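Local coordinates for heme-binding protein A (Haemophilus parasuis 29755, PDB 3TPA), which probably binds glutathione as the periplasmic solute-binding protein of an ABC-type uptake system, although its name points to heme, at residues T353-Q358 / R370-I375; A300-V305 / P480-I485; Y205-N208 / G214-D217; S224-A229 / Y233-A238. The protein carries 1 engineered substitution. One frame throughout, in Å; residues are numbered along the deposited sequence.

Contact 1: T353-Q358 / R370-I375; sequences TEIWVQ and RTAEII
The side chains of Ile355, Val357, Ala372 and Ile375 meet through apolar carbon contacts, and Ile355 CD1 also rests against Ala372 O at 4.0 Å; no hydrogen bond joins segment 353-358 to helix residues 370-375. The tightest apolar approach is Val357 CG2 to Ala372 CB at 3.6 Å. Ile355 brings two branches to the helix. Its first torsion (chi1 -64°) turns CG2 anti to the backbone N, so that Ile355 CG2 lies 3.9 Å from Ala372 CB. An extended second torsion (chi2 162°) carries the other branch one helical turn onward, where Ile355 CD1 stands 3.8 Å from Ile375 CG2. The two isoleucine side chains cross obliquely. Ala372 thus presents a single methyl to two branched residues two positions apart in the chain, and Ile375, three residues later, extends the same helical face.

The polar interaction lies within the strand. The CA-CB bond of Trp356 points away from the helix, and its NE1 donates a nearly straight bond to Glu354 OE1 at 3.2 Å. That oxygen sits at the edge of the indole, in the ring plane, but is itself met from above the carboxylate plane. On this side Trp356 also meets His391 and side chains of helix 393-401.

The geometry separates chemistry by strand side: apolar groups meet the helix, while the charged and aromatic pair belongs to the other side. All four touching residues are buried and none needs a polar partner at its side chain, which implies that close-fitting hydrocarbon surfaces join strand 351-356 to helix 368-381 within their beta-alpha-beta unit.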
loop_
_atom_site.group_PDB
_atom_site.type_symbol
_atom_site.label_atom_id
_atom_site.label_comp_id
_atom_site.label_asym_id
_atom_site.label_seq_id
_atom_site.Cartn_x
_atom_site.Cartn_y
_atom_site.Cartn_z
ATOM N N THR A 353 -8.119 -32.938 -1.058
ATOM C CA THR A 353 -7.574 -31.783 -0.349
ATOM C C THR A 353 -8.693 -30.765 -0.106
ATOM O O THR A 353 -9.865 -31.090 -0.261
ATOM C CB THR A 353 -6.382 -31.156 -1.116
ATOM O OG1 THR A 353 -5.779 -30.133 -0.318
ATOM C CG2 THR A 353 -6.833 -30.565 -2.459
ATOM N N GLU A 354 -8.335 -29.548 0.290
ATOM C CA GLU A 354 -9.317 -28.516 0.578
ATOM C C GLU A 354 -8.861 -27.180 0.028
ATOM O O GLU A 354 -7.668 -26.894 -0.026
ATOM C CB GLU A 354 -9.510 -28.346 2.087
ATOM C CG GLU A 354 -10.022 -29.548 2.847
ATOM C CD GLU A 354 -10.166 -29.253 4.338
ATOM O OE1 GLU A 354 -9.239 -28.646 4.922
ATOM O OE2 GLU A 354 -11.215 -29.607 4.922
ATOM N N ILE A 355 -9.816 -26.354 -0.373
ATOM C CA ILE A 355 -9.520 -24.974 -0.725
ATOM C C ILE A 355 -10.263 -24.062 0.246
ATOM O O ILE A 355 -11.490 -23.992 0.233
ATOM C CB ILE A 355 -9.938 -24.638 -2.157
ATOM C CG1 ILE A 355 -9.132 -25.451 -3.175
ATOM C CG2 ILE A 355 -9.770 -23.140 -2.422
ATOM C CD1 ILE A 355 -9.785 -25.478 -4.557
ATOM N N TRP A 356 -9.512 -23.384 1.103
ATOM C CA TRP A 356 -10.090 -22.437 2.034
ATOM C C TRP A 356 -10.484 -21.144 1.319
ATOM O O TRP A 356 -9.632 -20.435 0.782
ATOM C CB TRP A 356 -9.105 -22.147 3.164
ATOM C CG TRP A 356 -8.948 -23.321 4.089
ATOM C CD1 TRP A 356 -9.015 -24.645 3.747
ATOM C CD2 TRP A 356 -8.750 -23.284 5.506
ATOM N NE1 TRP A 356 -8.848 -25.430 4.860
ATOM C CE2 TRP A 356 -8.680 -24.621 5.953
ATOM C CE3 TRP A 356 -8.605 -22.251 6.441
ATOM C CZ2 TRP A 356 -8.482 -24.954 7.298
ATOM C CZ3 TRP A 356 -8.396 -22.585 7.770
ATOM C CH2 TRP A 356 -8.344 -23.922 8.185
ATOM N N VAL A 357 -11.783 -20.851 1.308
ATOM C CA VAL A 357 -12.302 -19.625 0.687
ATOM C C VAL A 357 -12.222 -18.433 1.647
ATOM O O VAL A 357 -12.619 -18.540 2.802
ATOM C CB VAL A 357 -13.762 -19.810 0.217
ATOM C CG1 VAL A 357 -14.308 -18.525 -0.400
ATOM C CG2 VAL A 357 -13.865 -20.962 -0.770
ATOM N N GLN A 358 -11.700 -17.302 1.168
ATOM C CA GLN A 358 -11.630 -16.088 1.982
ATOM C C GLN A 358 -13.027 -15.467 2.132
ATOM O O GLN A 358 -13.693 -15.189 1.141
ATOM C CB GLN A 358 -10.645 -15.078 1.384
ATOM C CG GLN A 358 -10.615 -13.760 2.123
ATOM C CD GLN A 358 -9.426 -12.895 1.788
ATOM O OE1 GLN A 358 -8.312 -13.379 1.630
ATOM N NE2 GLN A 358 -9.652 -11.598 1.704
ATOM N N ARG A 370 -15.675 -17.347 -6.184
ATOM C CA ARG A 370 -15.645 -17.741 -7.595
ATOM C C ARG A 370 -14.258 -18.197 -8.030
ATOM O O ARG A 370 -14.130 -19.119 -8.827
ATOM C CB ARG A 370 -16.146 -16.625 -8.515
ATOM C CG ARG A 370 -16.116 -17.025 -9.995
ATOM C CD ARG A 370 -17.233 -18.016 -10.325
ATOM N NE ARG A 370 -17.301 -18.339 -11.748
ATOM C CZ ARG A 370 -17.770 -17.521 -12.688
ATOM N NH1 ARG A 370 -18.210 -16.308 -12.373
ATOM N NH2 ARG A 370 -17.795 -17.915 -13.952
ATOM N N THR A 371 -13.223 -17.535 -7.523
ATOM C CA THR A 371 -11.852 -17.989 -7.713
ATOM C C THR A 371 -11.767 -19.460 -7.293
ATOM O O THR A 371 -11.355 -20.322 -8.060
ATOM C CB THR A 371 -10.864 -17.167 -6.845
ATOM O OG1 THR A 371 -10.983 -15.772 -7.147
ATOM C CG2 THR A 371 -9.420 -17.617 -7.089
ATOM N N ALA A 372 -12.191 -19.748 -6.071
ATOM C CA ALA A 372 -12.115 -21.114 -5.559
ATOM C C ALA A 372 -12.874 -22.120 -6.439
ATOM O O ALA A 372 -12.418 -23.245 -6.651
ATOM C CB ALA A 372 -12.621 -21.171 -4.112
ATOM N N GLU A 373 -14.045 -21.723 -6.929
ATOM C CA GLU A 373 -14.886 -22.631 -7.715
ATOM C C GLU A 373 -14.230 -23.004 -9.038
ATOM O O GLU A 373 -14.269 -24.159 -9.464
ATOM C CB GLU A 373 -16.266 -22.003 -7.976
ATOM C CG GLU A 373 -17.188 -22.053 -6.784
ATOM C CD GLU A 373 -18.433 -21.206 -6.965
ATOM O OE1 GLU A 373 -18.561 -20.536 -8.013
ATOM O OE2 GLU A 373 -19.280 -21.201 -6.046
ATOM N N ILE A 374 -13.636 -22.016 -9.695
ATOM C CA ILE A 374 -12.992 -22.246 -10.992
ATOM C C ILE A 374 -11.839 -23.220 -10.823
ATOM O O ILE A 374 -11.681 -24.196 -11.574
ATOM C CB ILE A 374 -12.464 -20.923 -11.590
ATOM C CG1 ILE A 374 -13.634 -20.063 -12.070
ATOM C CG2 ILE A 374 -11.484 -21.184 -12.744
ATOM C CD1 ILE A 374 -13.260 -18.641 -12.303
ATOM N N ILE A 375 -11.034 -22.964 -9.806
ATOM C CA ILE A 375 -9.896 -23.828 -9.513
ATOM C C ILE A 375 -10.350 -25.236 -9.145
ATOM O O ILE A 375 -9.817 -26.207 -9.651
ATOM C CB ILE A 375 -9.029 -23.221 -8.405
ATOM C CG1 ILE A 375 -8.151 -22.127 -9.003
ATOM C CG2 ILE A 375 -8.157 -24.269 -7.771
ATOM C CD1 ILE A 375 -8.198 -20.844 -8.227
#

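Contact 2: A300-V305 / P480-I485; sequences AIVDAV and PFAHSI
Phe481 has its CG placed between the backbone N and the carbonyl carbon (chi1 63°), and from there its ring meets the CG2 branch of Ile301. On the helix, Val302 has CG1 anti to the backbone N (chi1 171°), which directs CG2 to the strand.

These settings yield two small apolar contacts. Ile301 CG2 lies 3.8 Å from Phe481 CE1 and equally 3.8 Å from Phe481 CD1, so the methyl addresses one side bond of the ring, approaching it obliquely; the two side chains run at about a right angle to each other. Next to it, Val302 CG2 comes within 3.9 Å of Ala482 CB. The same valine methyl is 3.7 Å from Phe481 O, a packing contact against the backbone. No hydrogen bond links the two segments.

Successive strand residues would normally point to opposite sides, yet the CA-CB bonds of both Phe481 and Ala482 point toward the helix. The explanation is a classic beta bulge: both residues face Ala272 of strand 261-276, and both make backbone hydrogen bonds with it. The bulge therefore gives the helix two adjacent side chains.

The short axes of 300-305 and 480-485 approach to 8.4 Å and run in roughly the same direction, 37° apart. Helix 298-306 here packs on strand 478-491, which lies between strands 310-312 and 261-276 in the six-stranded mixed sheet. Tyr306 of that helix also touches Phe481 and Ala482, and helix 368-381 flanks the site, its Thr371 touching Phe481.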
loop_
_atom_site.group_PDB
_atom_site.type_symbol
_atom_site.label_atom_id
_atom_site.label_comp_id
_atom_site.label_asym_id
_atom_site.label_seq_id
_atom_site.Cartn_x
_atom_site.Cartn_y
_atom_site.Cartn_z
ATOM N N ALA A 300 -8.883 -17.262 -17.033
ATOM C CA ALA A 300 -10.289 -17.501 -16.668
ATOM C C ALA A 300 -10.643 -16.817 -15.345
ATOM O O ALA A 300 -11.669 -16.180 -15.229
ATOM C CB ALA A 300 -10.579 -19.011 -16.564
ATOM N N ILE A 301 -9.782 -16.970 -14.344
ATOM C CA ILE A 301 -10.027 -16.375 -13.029
ATOM C C ILE A 301 -10.129 -14.861 -13.113
ATOM O O ILE A 301 -11.098 -14.262 -12.660
ATOM C CB ILE A 301 -8.916 -16.761 -12.026
ATOM C CG1 ILE A 301 -8.952 -18.265 -11.793
ATOM C CG2 ILE A 301 -9.077 -16.012 -10.702
ATOM C CD1 ILE A 301 -7.798 -18.791 -10.963
ATOM N N VAL A 302 -9.123 -14.244 -13.709
ATOM C CA VAL A 302 -9.098 -12.795 -13.820
ATOM C C VAL A 302 -10.301 -12.318 -14.605
ATOM O O VAL A 302 -10.960 -11.368 -14.213
ATOM C CB VAL A 302 -7.807 -12.307 -14.514
ATOM C CG1 VAL A 302 -7.896 -10.820 -14.816
ATOM C CG2 VAL A 302 -6.597 -12.611 -13.644
ATOM N N ASP A 303 -10.591 -12.994 -15.714
ATOM C CA ASP A 303 -11.752 -12.639 -16.542
ATOM C C ASP A 303 -13.065 -12.728 -15.783
ATOM O O ASP A 303 -13.851 -11.780 -15.796
ATOM C CB ASP A 303 -11.800 -13.502 -17.801
ATOM C CG ASP A 303 -10.846 -13.007 -18.878
ATOM O OD1 ASP A 303 -10.322 -11.883 -18.728
ATOM O OD2 ASP A 303 -10.630 -13.721 -19.875
ATOM N N ALA A 304 -13.306 -13.863 -15.126
ATOM C CA ALA A 304 -14.537 -14.054 -14.355
ATOM C C ALA A 304 -14.627 -13.209 -13.086
ATOM O O ALA A 304 -15.683 -12.663 -12.765
ATOM C CB ALA A 304 -14.701 -15.515 -13.994
ATOM N N VAL A 305 -13.526 -13.119 -12.352
ATOM C CA VAL A 305 -13.545 -12.492 -11.034
ATOM C C VAL A 305 -13.432 -10.958 -11.038
ATOM O O VAL A 305 -14.160 -10.285 -10.320
ATOM C CB VAL A 305 -12.452 -13.084 -10.145
ATOM C CG1 VAL A 305 -12.325 -12.297 -8.835
ATOM C CG2 VAL A 305 -12.739 -14.557 -9.888
ATOM N N PRO A 480 0.744 -17.385 -7.825
ATOM C CA PRO A 480 0.248 -16.034 -8.111
ATOM C C PRO A 480 -0.722 -16.078 -9.276
ATOM O O PRO A 480 -0.460 -16.797 -10.234
ATOM C CB PRO A 480 1.518 -15.286 -8.537
ATOM C CG PRO A 480 2.651 -16.050 -7.828
ATOM C CD PRO A 480 2.205 -17.478 -8.010
ATOM N N PHE A 481 -1.827 -15.343 -9.202
ATOM C CA PHE A 481 -2.698 -15.233 -10.373
ATOM C C PHE A 481 -3.152 -13.823 -10.794
ATOM O O PHE A 481 -3.481 -13.618 -11.956
ATOM C CB PHE A 481 -3.900 -16.194 -10.275
ATOM C CG PHE A 481 -4.837 -15.910 -9.118
ATOM C CD1 PHE A 481 -5.799 -14.910 -9.214
ATOM C CD2 PHE A 481 -4.777 -16.677 -7.950
ATOM C CE1 PHE A 481 -6.673 -14.649 -8.159
ATOM C CE2 PHE A 481 -5.653 -16.434 -6.883
ATOM C CZ PHE A 481 -6.602 -15.406 -6.991
ATOM N N ALA A 482 -3.179 -12.853 -9.882
ATOM C CA ALA A 482 -3.667 -11.529 -10.272
ATOM C C ALA A 482 -3.084 -10.378 -9.477
ATOM O O ALA A 482 -2.712 -10.522 -8.300
ATOM C CB ALA A 482 -5.185 -11.477 -10.181
ATOM N N HIS A 483 -2.998 -9.239 -10.144
ATOM C CA HIS A 483 -2.890 -7.964 -9.470
ATOM C C HIS A 483 -4.193 -7.219 -9.752
ATOM O O HIS A 483 -4.757 -7.338 -10.838
ATOM C CB HIS A 483 -1.731 -7.141 -10.034
ATOM C CG HIS A 483 -0.443 -7.902 -10.149
ATOM N ND1 HIS A 483 0.263 -8.323 -9.050
ATOM C CD2 HIS A 483 0.255 -8.301 -11.232
ATOM C CE1 HIS A 483 1.362 -8.951 -9.449
ATOM N NE2 HIS A 483 1.383 -8.947 -10.766
ATOM N N SER A 484 -4.691 -6.459 -8.788
ATOM C CA SER A 484 -5.909 -5.698 -9.071
ATOM C C SER A 484 -5.510 -4.457 -9.858
ATOM O O SER A 484 -4.331 -4.081 -9.885
ATOM C CB SER A 484 -6.625 -5.307 -7.781
ATOM O OG SER A 484 -5.950 -4.223 -7.155
ATOM N N ILE A 485 -6.482 -3.842 -10.523
ATOM C CA ILE A 485 -6.256 -2.558 -11.171
ATOM C C ILE A 485 -6.933 -1.441 -10.391
ATOM O O ILE A 485 -8.089 -1.568 -10.005
ATOM C CB ILE A 485 -6.796 -2.540 -12.602
ATOM C CG1 ILE A 485 -5.940 -3.429 -13.499
ATOM C CG2 ILE A 485 -6.804 -1.107 -13.137
ATOM C CD1 ILE A 485 -6.469 -3.590 -14.907
#

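Contact 3: Y205-N208 / G214-D217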
loop_
_atom_site.group_PDB
_atom_site.type_symbol
_atom_site.label_atom_id
_atom_site.label_comp_id
_atom_site.label_asym_id
_atom_site.label_seq_id
_atom_site.Cartn_x
_atom_site.Cartn_y
_atom_site.Cartn_z
ATOM N N TYR A 205 -10.881 22.834 1.667
ATOM C CA TYR A 205 -9.488 23.279 1.720
ATOM C C TYR A 205 -9.271 24.500 0.856
ATOM O O TYR A 205 -9.986 24.716 -0.116
ATOM C CB TYR A 205 -8.514 22.197 1.224
ATOM C CG TYR A 205 -8.690 20.857 1.874
ATOM C CD1 TYR A 205 -7.820 20.415 2.866
ATOM C CD2 TYR A 205 -9.721 20.031 1.493
ATOM C CE1 TYR A 205 -7.994 19.171 3.469
ATOM C CE2 TYR A 205 -9.905 18.793 2.084
ATOM C CZ TYR A 205 -9.041 18.366 3.065
ATOM O OH TYR A 205 -9.247 17.138 3.638
ATOM N N THR A 206 -8.245 25.266 1.211
ATOM C CA THR A 206 -7.794 26.410 0.428
ATOM C C THR A 206 -6.311 26.294 0.129
ATOM O O THR A 206 -5.553 25.780 0.946
ATOM C CB THR A 206 -8.014 27.714 1.205
ATOM O OG1 THR A 206 -9.418 27.899 1.436
ATOM C CG2 THR A 206 -7.469 28.895 0.418
ATOM N N ALA A 207 -5.883 26.779 -1.029
ATOM C CA ALA A 207 -4.469 26.716 -1.380
ATOM C C ALA A 207 -3.601 27.516 -0.409
ATOM O O ALA A 207 -3.968 28.606 0.031
ATOM C CB ALA A 207 -4.246 27.202 -2.808
ATOM N N ASN A 208 -2.440 26.952 -0.089
ATOM C CA ASN A 208 -1.428 27.623 0.708
ATOM C C ASN A 208 -0.558 28.513 -0.174
ATOM O O ASN A 208 0.205 28.024 -1.013
ATOM C CB ASN A 208 -0.555 26.581 1.408
ATOM C CG ASN A 208 0.571 27.201 2.208
ATOM O OD1 ASN A 208 0.578 28.408 2.465
ATOM N ND2 ASN A 208 1.533 26.369 2.617
ATOM N N GLY A 214 5.960 26.433 -4.359
ATOM C CA GLY A 214 5.157 27.352 -5.147
ATOM C C GLY A 214 3.687 27.035 -4.959
ATOM O O GLY A 214 3.318 25.873 -4.805
ATOM N N LYS A 215 2.852 28.069 -4.966
ATOM C CA LYS A 215 1.419 27.927 -4.726
ATOM C C LYS A 215 0.718 27.041 -5.761
ATOM O O LYS A 215 1.010 27.118 -6.949
ATOM C CB LYS A 215 0.767 29.307 -4.696
ATOM C CG LYS A 215 -0.703 29.290 -5.036
ATOM C CD LYS A 215 -1.231 30.684 -5.290
ATOM C CE LYS A 215 -1.898 31.217 -4.047
ATOM N NZ LYS A 215 -2.985 30.309 -3.587
ATOM N N ALA A 216 -0.209 26.207 -5.293
ATOM C CA ALA A 216 -0.972 25.299 -6.152
ATOM C C ALA A 216 -1.838 26.047 -7.155
ATOM O O ALA A 216 -2.246 27.181 -6.915
ATOM C CB ALA A 216 -1.847 24.388 -5.318
ATOM N N ASP A 217 -2.138 25.394 -8.274
ATOM C CA ASP A 217 -2.939 26.029 -9.318
ATOM C C ASP A 217 -4.388 26.157 -8.894
ATOM O O ASP A 217 -5.063 27.102 -9.284
ATOM C CB ASP A 217 -2.821 25.275 -10.646
ATOM C CG ASP A 217 -1.394 25.238 -11.172
ATOM O OD1 ASP A 217 -0.845 26.316 -11.488
ATOM O OD2 ASP A 217 -0.824 24.132 -11.278
HETATM O O HOH W 1 -5.284 30.557 -1.306
HETATM O O HOH W 2 -0.178 25.729 -2.466
#
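Lys215, Ala207 and Asn208 account for most of the surface buried between 205-208 and 214-217. Lys215 starts with CG anti to the backbone N (chi1 156°), then bends at its third and fourth torsions, which folds the ammonium group back over the strand end: Lys215 NZ comes to 3.4 Å from Ala207 CB. The charge itself is paired with Glu219 in a salt bridge, and a water bound to Ala207 O at 2.7 Å accepts a weak bond from Lys215 NZ at 3.2 Å. Ala207 also faces Ala216, with 4.5 Å between the two CB atoms, a loose apolar approach.

Asn208 contributes through its backbone. Its O receives a hydrogen from a second water at 2.7 Å, and that water accepts one from Ala216 N at 2.9 Å, bridging two main chains that share no direct hydrogen bond. The Asn208 side chain turns away, using OD1 for Asp210 N and ND2 for Gly190 O.

The contact draws together the two ends of the loop that leads from strand 202-207 to its antiparallel neighbour 220-225; Ala207 already pairs by backbone with Glu219. Strand 192-194 flanks the other edge of 202-207, and its Phe192 touches Ala216.

Contact 4: S224-A229 / Y233-A238; sequences SITPDA and YAKLKA
Thr226, whose CG2 faces the Lys235 side chain, donates from OG1 to Ser224 O at 2.9 Å, from above the carbonyl plane. This bond ties the threonine to the end of its own strand. Its methyl then makes a distant approach across the contact, Thr226 CG2 to Lys235 CD at 4.5 Å. Beyond that aliphatic portion, Lys235 NZ forms a salt bridge with Glu240.

The direct link between the segments is a helical i to i+4 bond: Tyr233 N donates to Ala229 O at 3.1 Å, nearly straight at hydrogen (170°). Tyr233 CB lies 3.7 Å from Ala229 O as well. With CG anti to the backbone N (chi1 177°), the tyrosine ring extends away from 224-229; Lys237 CE lies 3.5 Å above the plane of the Tyr233 ring, displaced toward its rim, while Tyr233 OH bonds to Asp258.

The helix begins at Ala229, so the bond belongs to its first turn. Strand 220-225, helix 229-237 and strand 243-244 form a beta-alpha-beta crossover, with strand 9-14 inserted between the two parallel strands; Cys241, which pairs with Lys235 by backbone, is disulfide-bonded to Cys13 of that inserted strand.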
loop_
_atom_site.group_PDB
_atom_site.type_symbol
_atom_site.label_atom_id
_atom_site.label_comp_id
_atom_site.label_asym_id
_atom_site.label_seq_id
_atom_site.Cartn_x
_atom_site.Cartn_y
_atom_site.Cartn_z
ATOM N N SER A 224 -16.636 16.252 -1.238
ATOM C CA SER A 224 -18.067 16.082 -1.003
ATOM C C SER A 224 -18.444 14.620 -0.789
ATOM O O SER A 224 -18.284 13.792 -1.681
ATOM C CB SER A 224 -18.873 16.659 -2.166
ATOM O OG SER A 224 -20.249 16.327 -2.044
ATOM N N ILE A 225 -18.950 14.302 0.398
ATOM C CA ILE A 225 -19.323 12.915 0.687
ATOM C C ILE A 225 -20.569 12.533 -0.109
ATOM O O ILE A 225 -21.647 13.106 0.070
ATOM C CB ILE A 225 -19.576 12.647 2.187
ATOM C CG1 ILE A 225 -18.274 12.718 2.983
ATOM C CG2 ILE A 225 -20.191 11.271 2.387
ATOM C CD1 ILE A 225 -17.704 14.110 3.112
ATOM N N THR A 226 -20.401 11.541 -0.970
ATOM C CA THR A 226 -21.412 11.143 -1.925
ATOM C C THR A 226 -21.440 9.632 -1.911
ATOM O O THR A 226 -20.745 8.994 -2.695
ATOM C CB THR A 226 -21.021 11.608 -3.328
ATOM O OG1 THR A 226 -20.522 12.954 -3.270
ATOM C CG2 THR A 226 -22.222 11.526 -4.287
ATOM N N PRO A 227 -22.271 9.055 -1.032
ATOM C CA PRO A 227 -22.163 7.639 -0.658
ATOM C C PRO A 227 -22.476 6.608 -1.738
ATOM O O PRO A 227 -22.001 5.484 -1.616
ATOM C CB PRO A 227 -23.130 7.512 0.523
ATOM C CG PRO A 227 -24.066 8.652 0.384
ATOM C CD PRO A 227 -23.306 9.762 -0.259
ATOM N N ASP A 228 -23.232 6.962 -2.774
ATOM C CA ASP A 228 -23.665 5.952 -3.738
ATOM C C ASP A 228 -22.812 5.955 -5.018
ATOM O O ASP A 228 -22.648 6.996 -5.671
ATOM C CB ASP A 228 -25.150 6.128 -4.084
ATOM C CG ASP A 228 -26.078 5.908 -2.876
ATOM O OD1 ASP A 228 -25.703 5.176 -1.926
ATOM O OD2 ASP A 228 -27.204 6.464 -2.893
ATOM N N ALA A 229 -22.285 4.784 -5.371
ATOM C CA ALA A 229 -21.372 4.650 -6.517
ATOM C C ALA A 229 -21.998 5.125 -7.826
ATOM O O ALA A 229 -21.336 5.776 -8.638
ATOM C CB ALA A 229 -20.917 3.220 -6.670
ATOM N N TYR A 233 -20.811 8.330 -10.249
ATOM C CA TYR A 233 -20.642 8.231 -11.703
ATOM C C TYR A 233 -21.488 9.286 -12.433
ATOM O O TYR A 233 -20.964 10.087 -13.210
ATOM C CB TYR A 233 -21.025 6.831 -12.181
ATOM C CG TYR A 233 -20.970 6.593 -13.683
ATOM C CD1 TYR A 233 -20.143 7.346 -14.520
ATOM C CD2 TYR A 233 -21.743 5.593 -14.258
ATOM C CE1 TYR A 233 -20.101 7.103 -15.893
ATOM C CE2 TYR A 233 -21.708 5.343 -15.616
ATOM C CZ TYR A 233 -20.894 6.093 -16.431
ATOM O OH TYR A 233 -20.903 5.809 -17.780
ATOM N N ALA A 234 -22.792 9.286 -12.163
ATOM C CA ALA A 234 -23.728 10.210 -12.822
ATOM C C ALA A 234 -23.248 11.652 -12.697
ATOM O O ALA A 234 -23.240 12.396 -13.672
ATOM C CB ALA A 234 -25.118 10.077 -12.215
ATOM N N LYS A 235 -22.830 12.033 -11.493
ATOM C CA LYS A 235 -22.431 13.417 -11.249
ATOM C C LYS A 235 -21.135 13.763 -11.952
ATOM O O LYS A 235 -20.910 14.912 -12.325
ATOM C CB LYS A 235 -22.331 13.722 -9.748
ATOM C CG LYS A 235 -23.689 13.941 -9.099
ATOM C CD LYS A 235 -23.588 14.178 -7.605
ATOM C CE LYS A 235 -23.560 15.657 -7.292
ATOM N NZ LYS A 235 -24.866 16.285 -7.619
ATOM N N LEU A 236 -20.280 12.760 -12.123
ATOM C CA LEU A 236 -18.992 12.950 -12.788
ATOM C C LEU A 236 -19.240 13.304 -14.253
ATOM O O LEU A 236 -18.697 14.278 -14.764
ATOM C CB LEU A 236 -18.134 11.682 -12.673
ATOM C CG LEU A 236 -16.705 11.713 -13.213
ATOM C CD1 LEU A 236 -15.828 12.597 -12.346
ATOM C CD2 LEU A 236 -16.147 10.301 -13.263
ATOM N N LYS A 237 -20.073 12.512 -14.921
ATOM C CA LYS A 237 -20.510 12.840 -16.283
ATOM C C LYS A 237 -21.085 14.247 -16.336
ATOM O O LYS A 237 -20.743 15.039 -17.210
ATOM C CB LYS A 237 -21.548 11.833 -16.793
ATOM C CG LYS A 237 -20.960 10.484 -17.127
ATOM C CD LYS A 237 -21.924 9.617 -17.917
ATOM C CE LYS A 237 -22.985 9.012 -17.015
ATOM N NZ LYS A 237 -23.875 8.071 -17.754
ATOM N N ALA A 238 -21.943 14.558 -15.372
ATOM C CA ALA A 238 -22.579 15.865 -15.285
ATOM C C ALA A 238 -21.625 17.020 -14.930
ATOM O O ALA A 238 -22.023 18.187 -14.941
ATOM C CB ALA A 238 -23.726 15.805 -14.281
#

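How the contacts relate
Along the chain contact 3 comes first, then contact 4, and contact 1 is nested inside the long loop closed by contact 2. Contacts 3 and 4 both reach the five-stranded mixed sheet, through neighbouring strands 202-207 and 220-225, with centres 25 Å apart. Contacts 1 and 2 share the six-stranded mixed sheet; their centres are 14 Å apart and they touch directly, Ile375 CD1 lying 3.4 Å from Ile301 CD1, so helices 298-306 and 368-381 pack side by side. Contacts 1 and 3 are on opposite sides of the chain's centre, about 50 Å between centres. The two pairs thus sample separate sheets, consistent with the multi-lobed fold of solute-binding proteins.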